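Local structure of homocitrate synthase (Sulfolobus acidocaldarius, 6KTQ) at residues A[170-175]-A[194-199]; A[128-133]-A[164-169]; A[201-206]-A[236-241]; A[221-226]-A[246-251]. The protein catalyses the aldol-type condensation of 2-oxoglutarate with acetyl-CoA to homocitrate, the first step of lysine biosynthesis through the alpha-aminoadipate pathway. All coordinates share one frame; numbering follows the deposited sequence.

Homocitrate synthase offers a worked example of how a TIM barrel builds a catalytic pocket at one end of its strands and a packed shell round them. Along the chain interaction 2 closes first, then interaction 1 opens and closes, and interactions 3 and 4 alternate their segments. Interactions 1, 2 and 4 all reach one sheet: strands 123-129, 163-169, 193-198, 223-228 and 249-252 follow one another in it, all parallel. The centres of interactions 1 and 2 are about 7 Å apart, and both touch 2-oxoglutarate. Interaction 3 joins the outer helices 205-218 and 235-244, its centre about 14 Å from that of interaction 4. Substrate-binding strand ends and helical layer thus belong to one continuous framework.

Interaction 1 of 4, residues A[170-175]-A[194-199]; sequences DATRAD and VSIADT. With AKG (2-oxoglutaric acid), chain D.
T172 and D198 set their side chains across each other at about a right angle where the loop following strand 163-169 folds over the end of strand 193-198, two neighbouring parallel strands of the TIM barrel. The hydroxyl OG1 of T172 donates to OD1 of D198 over 2.6 Å, arriving on the anti side of the carboxylate and 33° out of its plane. With T172 OG1 lodged between the backbone N and the carbonyl carbon (chi1 62°), the methyl CG2 is left to lie 3.6 Å from CB of D198. The same carboxylate also receives V202 N at OD1 and L203 N at OD2, tying loop 170-175 to the loop that follows its own strand. A valine in place of T172 would probably keep much of the methyl packing but leave OD1 of D198 without its hydroxyl donor. Beside this crossing, CB of A171 rests 4.0 Å from CG2 of I196. The carboxylate of D170 is engaged by other partners: R173 holds it through NE and NH1, and S131 OG bonds to OD2. Across the contact, D170 N donates to T199 OG1 over 2.7 Å, and that hydroxyl in turn donates to O2 of 2-oxoglutarate, 3.0 Å away.

Interaction 2 of 4, residues A[128-133]-A[164-169]; sequences YGISDT and VRFTAE. With AKG (2-oxoglutaric acid), chain D; COA (coenzyme A), chain E.
Y128 and G129 pair in parallel with A168 and E169, joining strands 123-129 and 163-169 of the TIM barrel just where they open on the active site. Three backbone hydrogen bonds hold the edge: Y128 N to T167 O, E169 N to Y128 O (2.9 Å) and I130 N to E169 O.

The apolar contacts lie on the outer face of the sheet. CB of Y128 approaches the edge of the F166 ring, 3.8 Å from CE1, and I130 lays CG1 against CB of A168 at 3.8 Å. Helices 143-159 and 176-189 close over this layer. The phenol ring of Y128, its CG anti to the backbone N (chi1 -152°), swings away from the strand pair to stack with H139 and to reach the adenine of coenzyme A, CD1 lying 3.7 Å from N1A.

Polar groups gather on the pocket side. T167 OG1 accepts NE of R165, which has it in the guanidinium plane, and donates to O4 of 2-oxoglutarate over 2.8 Å. R165 NH2 adds a weak bond to the same O4 and a salt bridge to E72. A valine at T167 would probably leave NE of R165 without this acceptor and O4 with one donor fewer, setting the guanidinium freer to turn. E169, salt-bridged through OE2 to K138, lines the pockets of both ligands. Hydroxyl and guanidinium together suit the distal carboxylate of 2-oxoglutarate, consistent with the enzyme's inability to use pyruvate or 2-oxoisovalerate.

Interaction 3 of 4, residues A[201-206]-A[236-241]; sequences GVLYPS and VANVLA
P205 and N238 meet where two successive outer helices of the TIM barrel, 205-218 and 235-244, lean together, CA of P205 lying 4.7 Å from CA of N238. The proline ring can be followed atom by atom. CB, the first atom out, faces CB of A241 at 4.4 Å and skirts the side chain of N238. CG comes 3.7 Å from CB of A237. CD, which closes the ring on the backbone N, also meets the N238 amide and sits 3.6 Å above the ring plane of Y204, offset toward the rim. The carbonyl O of P205 lies 3.2 Å from CB of A241, a tight fit. N238, with CG anti to its carbonyl carbon (chi1 -77°), carries its buried amide into the corner between the ring and L203, whose CB packs on the amide. L203 continues inward to I226 of the barrel wall. Y204 is the N-cap residue and P205 opens the helix, a place where the missing proline N-H costs no helical bond. The chemistry is that of a compact joint: the alanines, one helical turn apart, are small enough to admit a rigid ring, and the polar amide fills the corner beside it.

Interaction 4 of 4, residues A[221-226]-A[246-251]; sequences DIEFDI and GATIIH
H251 and D225 form a nearly straight hydrogen bond between an imidazole and a carboxylate on adjacent parallel strands of the TIM barrel, the pair that helix 235-244 links as a beta-alpha-beta unit. H251 NE2 donates to the anti lone pair of D225 OD2 over 2.7 Å at 172°; the oxygen lies in the ring plane, although the carboxylate itself is turned 63° from the ring. The ring's ND1 is hydrogen-bonded to H227, a zinc ligand, and H251 also touches 2-oxoglutarate. Bonds at both nitrogens are likely to fix the ring's rotation, which makes D225, its OD1 salt-bridged to R193, a probable second-shell support for this pocket residue. D225 and I249 lie side by side on this inner face; I226 and I250 do the same on the outer one, CG2 to CG1 at 3.8 Å, under V239 of the helix. Nearer the strand starts, T248 OG1, placed between its backbone N and carbonyl carbon (chi1 65°), donates to E223 OE1 over 2.6 Å, and R193 binds both partners. At the far end I226 O accepts H251 N, and a water donates to both I226 O (2.9 Å) and H251 O (2.7 Å).

Interaction 1 of 4, residues A[170-175]-A[194-199]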
# COMPACT_ATOMS: atom_id res chain seq x y z
N ASP A 170 -7.86 21.60 12.83
CA ASP A 170 -6.42 21.76 13.09
C ASP A 170 -5.76 20.45 13.54
O ASP A 170 -4.77 20.46 14.30
CB ASP A 170 -6.18 22.85 14.11
CG ASP A 170 -4.83 23.50 13.98
OD1 ASP A 170 -4.17 23.40 12.93
OD2 ASP A 170 -4.41 24.14 14.95
N ALA A 171 -6.29 19.35 13.04
CA ALA A 171 -5.73 18.02 13.30
C ALA A 171 -4.29 17.92 12.89
O ALA A 171 -3.50 17.22 13.53
CB ALA A 171 -6.53 16.97 12.57
N THR A 172 -3.91 18.64 11.83
CA THR A 172 -2.57 18.50 11.30
C THR A 172 -1.52 19.24 12.12
O THR A 172 -0.36 19.08 11.85
CB THR A 172 -2.52 18.92 9.82
OG1 THR A 172 -2.88 20.31 9.70
CG2 THR A 172 -3.52 18.08 9.01
N ARG A 173 -1.92 20.02 13.13
CA ARG A 173 -0.97 20.57 14.08
C ARG A 173 -1.24 20.10 15.52
O ARG A 173 -0.66 20.60 16.46
CB ARG A 173 -0.96 22.10 14.01
CG ARG A 173 -0.54 22.65 12.65
CD ARG A 173 -0.41 24.16 12.66
NE ARG A 173 -1.70 24.79 12.97
CZ ARG A 173 -1.90 26.08 13.16
NH1 ARG A 173 -3.13 26.52 13.46
NH2 ARG A 173 -0.92 26.95 13.02
N ALA A 174 -2.13 19.15 15.67
CA ALA A 174 -2.50 18.61 16.96
C ALA A 174 -1.50 17.57 17.42
O ALA A 174 -0.82 16.94 16.62
CB ALA A 174 -3.87 17.99 16.91
N ASP A 175 -1.46 17.37 18.74
CA ASP A 175 -0.73 16.24 19.33
C ASP A 175 -1.31 14.94 18.76
O ASP A 175 -2.50 14.69 18.89
CB ASP A 175 -0.88 16.28 20.86
CG ASP A 175 -0.13 15.13 21.54
OD1 ASP A 175 -0.57 13.96 21.45
OD2 ASP A 175 0.94 15.42 22.09
N VAL A 194 -14.70 10.46 10.14
CA VAL A 194 -13.92 11.52 10.75
C VAL A 194 -13.22 12.28 9.62
O VAL A 194 -12.57 11.67 8.78
CB VAL A 194 -12.87 11.01 11.73
CG1 VAL A 194 -11.94 12.12 12.15
CG2 VAL A 194 -13.54 10.41 12.97
N SER A 195 -13.35 13.61 9.64
CA SER A 195 -12.57 14.46 8.73
C SER A 195 -11.34 14.96 9.44
O SER A 195 -11.41 15.57 10.55
CB SER A 195 -13.38 15.66 8.20
OG SER A 195 -12.52 16.56 7.47
N ILE A 196 -10.21 14.73 8.78
CA ILE A 196 -8.92 15.22 9.24
C ILE A 196 -8.72 16.55 8.49
O ILE A 196 -8.63 16.56 7.25
CB ILE A 196 -7.80 14.19 8.92
CG1 ILE A 196 -8.08 12.83 9.59
CG2 ILE A 196 -6.42 14.72 9.29
CD1 ILE A 196 -8.14 12.84 11.11
N ALA A 197 -8.68 17.66 9.23
CA ALA A 197 -8.64 18.99 8.63
C ALA A 197 -7.27 19.59 8.71
O ALA A 197 -6.72 19.80 9.80
CB ALA A 197 -9.66 19.92 9.28
N ASP A 198 -6.71 19.84 7.54
CA ASP A 198 -5.49 20.59 7.45
C ASP A 198 -5.95 22.04 7.32
O ASP A 198 -5.92 22.65 6.23
CB ASP A 198 -4.69 20.14 6.26
CG ASP A 198 -3.33 20.76 6.22
OD1 ASP A 198 -2.84 21.29 7.26
OD2 ASP A 198 -2.75 20.73 5.12
N THR A 199 -6.39 22.55 8.45
CA THR A 199 -6.99 23.87 8.59
C THR A 199 -6.13 25.01 8.05
O THR A 199 -6.67 25.94 7.43
CB THR A 199 -7.30 24.10 10.08
OG1 THR A 199 -8.15 23.04 10.51
CG2 THR A 199 -7.98 25.45 10.33
C1 AKG D . -11.42 23.50 8.81
O1 AKG D . -10.53 23.81 8.01
O2 AKG D . -11.13 23.25 10.01
C2 AKG D . -12.82 23.43 8.34
O5 AKG D . -13.26 24.28 7.56
C3 AKG D . -13.70 22.26 8.77
C4 AKG D . -13.48 21.15 7.75
C5 AKG D . -14.39 19.93 7.85
O3 AKG D . -13.90 18.83 7.45
O4 AKG D . -15.56 20.04 8.34

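Interaction 2 of 4, residues A[128-133]-A[164-169]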
# COMPACT_ATOMS: atom_id res chain seq x y z
N TYR A 128 -14.73 20.39 15.93
CA TYR A 128 -14.11 20.94 17.12
C TYR A 128 -12.62 21.00 16.90
O TYR A 128 -12.05 20.13 16.24
CB TYR A 128 -14.43 20.07 18.36
CG TYR A 128 -14.45 20.80 19.69
CD1 TYR A 128 -15.63 21.39 20.17
CD2 TYR A 128 -13.32 20.86 20.50
CE1 TYR A 128 -15.65 22.05 21.41
CE2 TYR A 128 -13.33 21.52 21.73
CZ TYR A 128 -14.50 22.10 22.18
OH TYR A 128 -14.49 22.75 23.38
N GLY A 129 -12.00 22.00 17.49
CA GLY A 129 -10.59 22.26 17.31
C GLY A 129 -9.83 21.46 18.34
O GLY A 129 -10.03 21.66 19.52
N ILE A 130 -8.94 20.57 17.89
CA ILE A 130 -8.28 19.67 18.83
C ILE A 130 -6.76 19.82 18.94
O ILE A 130 -6.09 19.02 19.63
CB ILE A 130 -8.73 18.22 18.61
CG1 ILE A 130 -8.64 17.77 17.16
CG2 ILE A 130 -10.17 18.06 19.04
CD1 ILE A 130 -7.24 17.74 16.63
N SER A 131 -6.22 20.89 18.34
CA SER A 131 -4.85 21.25 18.59
C SER A 131 -4.80 22.02 19.87
O SER A 131 -5.82 22.55 20.32
CB SER A 131 -4.33 22.18 17.47
OG SER A 131 -5.09 23.38 17.45
N ASP A 132 -3.60 22.14 20.43
CA ASP A 132 -3.42 22.88 21.66
C ASP A 132 -3.73 24.37 21.53
O ASP A 132 -4.33 24.93 22.46
CB ASP A 132 -2.00 22.71 22.21
CG ASP A 132 -1.69 21.26 22.64
OD1 ASP A 132 -2.57 20.37 22.69
OD2 ASP A 132 -0.51 21.01 22.93
N THR A 133 -3.36 25.04 20.43
CA THR A 133 -3.75 26.44 20.26
C THR A 133 -5.28 26.54 20.20
O THR A 133 -5.84 27.44 20.79
CB THR A 133 -3.13 27.18 19.03
OG1 THR A 133 -3.65 26.64 17.80
CG2 THR A 133 -1.61 27.09 19.04
N VAL A 164 -23.35 10.66 11.77
CA VAL A 164 -22.52 11.71 12.29
C VAL A 164 -21.06 11.63 11.85
O VAL A 164 -20.37 10.62 12.02
CB VAL A 164 -22.58 11.75 13.82
CG1 VAL A 164 -21.74 12.90 14.37
CG2 VAL A 164 -24.02 11.89 14.27
N ARG A 165 -20.59 12.72 11.24
CA ARG A 165 -19.17 12.91 11.06
C ARG A 165 -18.63 13.82 12.15
O ARG A 165 -19.30 14.75 12.57
CB ARG A 165 -18.88 13.49 9.67
CG ARG A 165 -17.41 13.78 9.46
CD ARG A 165 -17.20 14.44 8.11
NE ARG A 165 -17.11 15.89 8.19
CZ ARG A 165 -17.56 16.74 7.26
NH1 ARG A 165 -18.20 16.31 6.19
NH2 ARG A 165 -17.39 18.05 7.44
N PHE A 166 -17.41 13.57 12.60
CA PHE A 166 -16.72 14.48 13.46
C PHE A 166 -15.57 15.06 12.66
O PHE A 166 -14.82 14.32 12.06
CB PHE A 166 -16.16 13.81 14.71
CG PHE A 166 -15.31 14.72 15.53
CD1 PHE A 166 -15.90 15.74 16.26
CD2 PHE A 166 -13.91 14.63 15.49
CE1 PHE A 166 -15.13 16.63 16.96
CE2 PHE A 166 -13.14 15.52 16.20
CZ PHE A 166 -13.74 16.52 16.94
N THR A 167 -15.43 16.39 12.69
CA THR A 167 -14.29 17.04 12.06
C THR A 167 -13.30 17.44 13.11
O THR A 167 -13.63 18.19 14.03
CB THR A 167 -14.73 18.28 11.27
OG1 THR A 167 -15.49 17.87 10.14
CG2 THR A 167 -13.53 19.05 10.78
N ALA A 168 -12.08 16.92 12.98
CA ALA A 168 -11.01 17.27 13.84
C ALA A 168 -10.30 18.47 13.23
O ALA A 168 -9.46 18.34 12.34
CB ALA A 168 -10.05 16.11 14.02
N GLU A 169 -10.66 19.65 13.72
CA GLU A 169 -10.14 20.89 13.19
C GLU A 169 -8.73 21.11 13.72
O GLU A 169 -8.44 20.83 14.90
CB GLU A 169 -11.10 22.04 13.56
CG GLU A 169 -10.69 23.40 13.10
CD GLU A 169 -11.76 24.46 13.35
OE1 GLU A 169 -11.80 25.44 12.57
OE2 GLU A 169 -12.53 24.34 14.35
C1 AKG D . -11.42 23.50 8.81
O1 AKG D . -10.53 23.81 8.01
O2 AKG D . -11.13 23.25 10.01
C2 AKG D . -12.82 23.43 8.34
O5 AKG D . -13.26 24.28 7.56
C3 AKG D . -13.70 22.26 8.77
C4 AKG D . -13.48 21.15 7.75
C5 AKG D . -14.39 19.93 7.85
O3 AKG D . -13.90 18.83 7.45
O4 AKG D . -15.56 20.04 8.34
N1A COA E . -18.12 23.97 19.29
C2A COA E . -18.66 24.75 20.27
N3A COA E . -18.41 26.09 20.38
C4A COA E . -17.57 26.71 19.53
C5A COA E . -16.96 25.94 18.44
C6A COA E . -17.28 24.50 18.37
N6A COA E . -16.73 23.76 17.39
N7A COA E . -16.21 26.80 17.74
C8A COA E . -16.31 28.03 18.33
N9A COA E . -17.11 27.96 19.39
C1B COA E . -17.57 29.07 20.24
C2B COA E . -16.50 29.93 20.85
O2B COA E . -15.93 29.36 22.01
C3B COA E . -17.32 31.16 21.14
O3B COA E . -18.23 31.01 22.20
P3B COA E . -18.49 32.23 23.20
O7A COA E . -18.95 31.50 24.40
O8A COA E . -19.55 33.04 22.46
O9A COA E . -17.19 32.95 23.34
C4B COA E . -18.13 31.34 19.88
O4B COA E . -18.32 29.98 19.40
C5B COA E . -17.24 32.32 19.15
O5B COA E . -17.77 32.89 18.03
P1A COA E . -18.71 34.18 17.81
O1A COA E . -18.62 34.02 16.34
O2A COA E . -18.27 35.45 18.47
O3A COA E . -20.09 33.62 18.45
P2A COA E . -21.57 34.00 18.05
O4A COA E . -21.70 35.50 18.00
O5A COA E . -22.47 33.16 18.91
O6A COA E . -21.77 33.42 16.58
CBP COA E . -21.88 31.74 14.85
CCP COA E . -21.62 32.01 16.34
CDP COA E . -21.70 30.25 14.53
CEP COA E . -23.33 32.14 14.52
CAP COA E . -20.92 32.63 14.06
OAP COA E . -19.56 32.51 14.49
C9P COA E . -20.98 32.31 12.60
O9P COA E . -21.98 32.60 11.98
N8P COA E . -19.90 31.71 12.10
C7P COA E . -19.76 31.32 10.70
C6P COA E . -19.58 29.80 10.59
C5P COA E . -18.25 29.40 11.19
O5P COA E . -17.67 30.16 11.97
N4P COA E . -17.77 28.19 10.84
C3P COA E . -16.54 27.68 11.45
C2P COA E . -15.96 26.46 10.77
S1P COA E . -14.60 25.91 11.85

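Interaction 3 of 4, residues A[201-206]-A[236-241]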
# COMPACT_ATOMS: atom_id res chain seq x y z
N GLY A 201 -3.24 24.39 6.07
CA GLY A 201 -2.59 23.97 4.83
C GLY A 201 -1.12 23.62 4.97
O GLY A 201 -0.34 23.85 4.06
N VAL A 202 -0.77 23.01 6.10
CA VAL A 202 0.64 22.75 6.45
C VAL A 202 1.05 21.28 6.29
O VAL A 202 2.19 20.92 6.61
CB VAL A 202 0.97 23.22 7.87
CG1 VAL A 202 0.94 24.74 7.95
CG2 VAL A 202 0.06 22.56 8.91
N LEU A 203 0.16 20.45 5.79
CA LEU A 203 0.53 19.06 5.52
C LEU A 203 1.57 18.99 4.41
O LEU A 203 1.49 19.74 3.43
CB LEU A 203 -0.70 18.29 5.07
CG LEU A 203 -1.29 17.12 5.84
CD1 LEU A 203 -0.76 16.82 7.24
CD2 LEU A 203 -2.80 17.12 5.72
N TYR A 204 2.55 18.09 4.56
CA TYR A 204 3.47 17.75 3.47
C TYR A 204 2.99 16.43 2.87
O TYR A 204 2.79 15.46 3.61
CB TYR A 204 4.92 17.64 3.99
CG TYR A 204 5.88 17.52 2.84
CD1 TYR A 204 6.31 18.65 2.15
CD2 TYR A 204 6.33 16.27 2.41
CE1 TYR A 204 7.15 18.55 1.04
CE2 TYR A 204 7.18 16.15 1.32
CZ TYR A 204 7.60 17.30 0.64
OH TYR A 204 8.46 17.22 -0.44
N PRO A 205 2.82 16.37 1.55
CA PRO A 205 2.17 15.22 0.91
C PRO A 205 2.65 13.82 1.33
O PRO A 205 1.82 12.97 1.61
CB PRO A 205 2.45 15.46 -0.58
CG PRO A 205 2.37 16.96 -0.68
CD PRO A 205 3.08 17.44 0.56
N SER A 206 3.95 13.57 1.36
CA SER A 206 4.41 12.21 1.73
C SER A 206 3.98 11.91 3.16
O SER A 206 3.59 10.79 3.47
CB SER A 206 5.92 12.03 1.55
OG SER A 206 6.64 12.84 2.45
N VAL A 236 -3.99 20.09 -3.50
CA VAL A 236 -4.25 18.98 -4.44
C VAL A 236 -3.34 17.78 -4.14
O VAL A 236 -3.78 16.64 -4.10
CB VAL A 236 -4.07 19.40 -5.91
CG1 VAL A 236 -4.21 18.20 -6.84
CG2 VAL A 236 -5.10 20.47 -6.27
N ALA A 237 -2.07 18.06 -3.95
CA ALA A 237 -1.12 16.99 -3.71
C ALA A 237 -1.45 16.29 -2.39
O ALA A 237 -1.27 15.09 -2.27
CB ALA A 237 0.27 17.57 -3.66
N ASN A 238 -1.93 17.05 -1.40
CA ASN A 238 -2.29 16.47 -0.13
C ASN A 238 -3.53 15.58 -0.20
O ASN A 238 -3.58 14.47 0.41
CB ASN A 238 -2.43 17.55 0.96
CG ASN A 238 -1.12 18.05 1.47
OD1 ASN A 238 -0.95 19.26 1.73
ND2 ASN A 238 -0.19 17.14 1.70
N VAL A 239 -4.52 15.98 -0.98
CA VAL A 239 -5.71 15.14 -1.07
C VAL A 239 -5.42 13.83 -1.83
O VAL A 239 -5.98 12.76 -1.44
CB VAL A 239 -6.97 15.87 -1.61
CG1 VAL A 239 -7.24 17.14 -0.80
CG2 VAL A 239 -6.90 16.17 -3.08
N LEU A 240 -4.57 13.88 -2.86
CA LEU A 240 -4.23 12.66 -3.58
C LEU A 240 -3.43 11.77 -2.62
O LEU A 240 -3.66 10.58 -2.54
CB LEU A 240 -3.44 12.91 -4.85
CG LEU A 240 -4.01 13.69 -6.05
CD1 LEU A 240 -3.53 13.10 -7.38
CD2 LEU A 240 -5.52 13.83 -6.06
N ALA A 241 -2.51 12.35 -1.88
CA ALA A 241 -1.71 11.55 -0.93
C ALA A 241 -2.61 10.90 0.15
O ALA A 241 -2.40 9.75 0.55
CB ALA A 241 -0.68 12.41 -0.29

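Interaction 4 of 4, residues A[221-226]-A[246-251]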
# COMPACT_ATOMS: atom_id res chain seq x y z
N ASP A 221 -13.11 0.49 11.43
CA ASP A 221 -14.54 0.66 11.48
C ASP A 221 -14.99 2.10 11.15
O ASP A 221 -16.17 2.33 11.05
CB ASP A 221 -15.07 0.23 12.85
CG ASP A 221 -14.39 0.95 14.01
OD1 ASP A 221 -13.13 1.11 14.02
OD2 ASP A 221 -15.12 1.34 14.94
N ILE A 222 -14.03 3.03 10.98
CA ILE A 222 -14.28 4.46 10.62
C ILE A 222 -13.77 4.75 9.18
O ILE A 222 -12.78 4.18 8.74
CB ILE A 222 -13.50 5.40 11.58
CG1 ILE A 222 -13.97 5.25 13.03
CG2 ILE A 222 -13.60 6.86 11.17
CD1 ILE A 222 -15.44 5.57 13.25
N GLU A 223 -14.45 5.62 8.44
CA GLU A 223 -13.90 6.12 7.18
C GLU A 223 -13.47 7.58 7.34
O GLU A 223 -14.05 8.32 8.14
CB GLU A 223 -14.89 5.98 6.05
CG GLU A 223 -14.97 4.57 5.49
CD GLU A 223 -15.86 4.48 4.26
OE1 GLU A 223 -15.99 5.48 3.52
OE2 GLU A 223 -16.41 3.40 4.00
N PHE A 224 -12.45 7.97 6.60
CA PHE A 224 -11.79 9.23 6.85
C PHE A 224 -11.93 10.17 5.65
O PHE A 224 -11.88 9.74 4.48
CB PHE A 224 -10.32 8.98 7.18
CG PHE A 224 -10.10 8.41 8.55
CD1 PHE A 224 -9.94 9.25 9.64
CD2 PHE A 224 -10.10 7.03 8.74
CE1 PHE A 224 -9.77 8.73 10.92
CE2 PHE A 224 -9.93 6.50 10.02
CZ PHE A 224 -9.75 7.34 11.10
N ASP A 225 -12.14 11.45 5.96
CA ASP A 225 -12.12 12.54 4.97
C ASP A 225 -10.82 13.34 5.10
O ASP A 225 -10.25 13.46 6.18
CB ASP A 225 -13.25 13.58 5.19
CG ASP A 225 -14.65 13.02 5.27
OD1 ASP A 225 -14.88 11.80 5.42
OD2 ASP A 225 -15.59 13.86 5.17
N ILE A 226 -10.41 13.95 3.98
CA ILE A 226 -9.36 14.93 3.97
C ILE A 226 -9.94 16.29 3.58
O ILE A 226 -10.65 16.44 2.56
CB ILE A 226 -8.22 14.52 3.04
CG1 ILE A 226 -7.14 15.60 2.96
CG2 ILE A 226 -8.70 14.25 1.61
CD1 ILE A 226 -6.48 15.94 4.28
N GLY A 246 -5.74 5.86 2.01
CA GLY A 246 -7.03 5.26 2.32
C GLY A 246 -8.17 6.21 2.67
O GLY A 246 -9.26 5.75 3.03
N ALA A 247 -7.96 7.53 2.58
CA ALA A 247 -9.09 8.46 2.77
C ALA A 247 -10.14 8.12 1.73
O ALA A 247 -9.81 7.93 0.56
CB ALA A 247 -8.64 9.90 2.60
N THR A 248 -11.40 8.01 2.12
CA THR A 248 -12.43 7.70 1.15
C THR A 248 -13.27 8.90 0.70
O THR A 248 -14.10 8.74 -0.19
CB THR A 248 -13.40 6.62 1.62
OG1 THR A 248 -14.14 7.11 2.76
CG2 THR A 248 -12.64 5.35 1.98
N ILE A 249 -13.08 10.06 1.31
CA ILE A 249 -13.77 11.28 0.88
C ILE A 249 -12.78 12.42 0.84
O ILE A 249 -12.05 12.63 1.78
CB ILE A 249 -14.93 11.63 1.84
CG1 ILE A 249 -16.07 10.60 1.71
CG2 ILE A 249 -15.44 13.05 1.60
CD1 ILE A 249 -16.85 10.70 0.43
N ILE A 250 -12.75 13.12 -0.29
CA ILE A 250 -11.95 14.30 -0.50
C ILE A 250 -12.89 15.51 -0.54
O ILE A 250 -13.85 15.55 -1.31
CB ILE A 250 -11.18 14.23 -1.85
CG1 ILE A 250 -10.08 13.14 -1.79
CG2 ILE A 250 -10.56 15.55 -2.17
CD1 ILE A 250 -9.42 12.82 -3.10
N HIS A 251 -12.61 16.49 0.30
CA HIS A 251 -13.39 17.72 0.31
C HIS A 251 -12.87 18.64 -0.78
O HIS A 251 -11.65 18.83 -0.94
CB HIS A 251 -13.28 18.41 1.66
CG HIS A 251 -13.96 17.70 2.78
ND1 HIS A 251 -14.47 18.35 3.88
CD2 HIS A 251 -14.23 16.38 2.98
CE1 HIS A 251 -15.00 17.48 4.72
NE2 HIS A 251 -14.88 16.28 4.19
O HOH W 1 -11.00 6.06 5.27
O HOH W 2 -9.72 18.65 0.87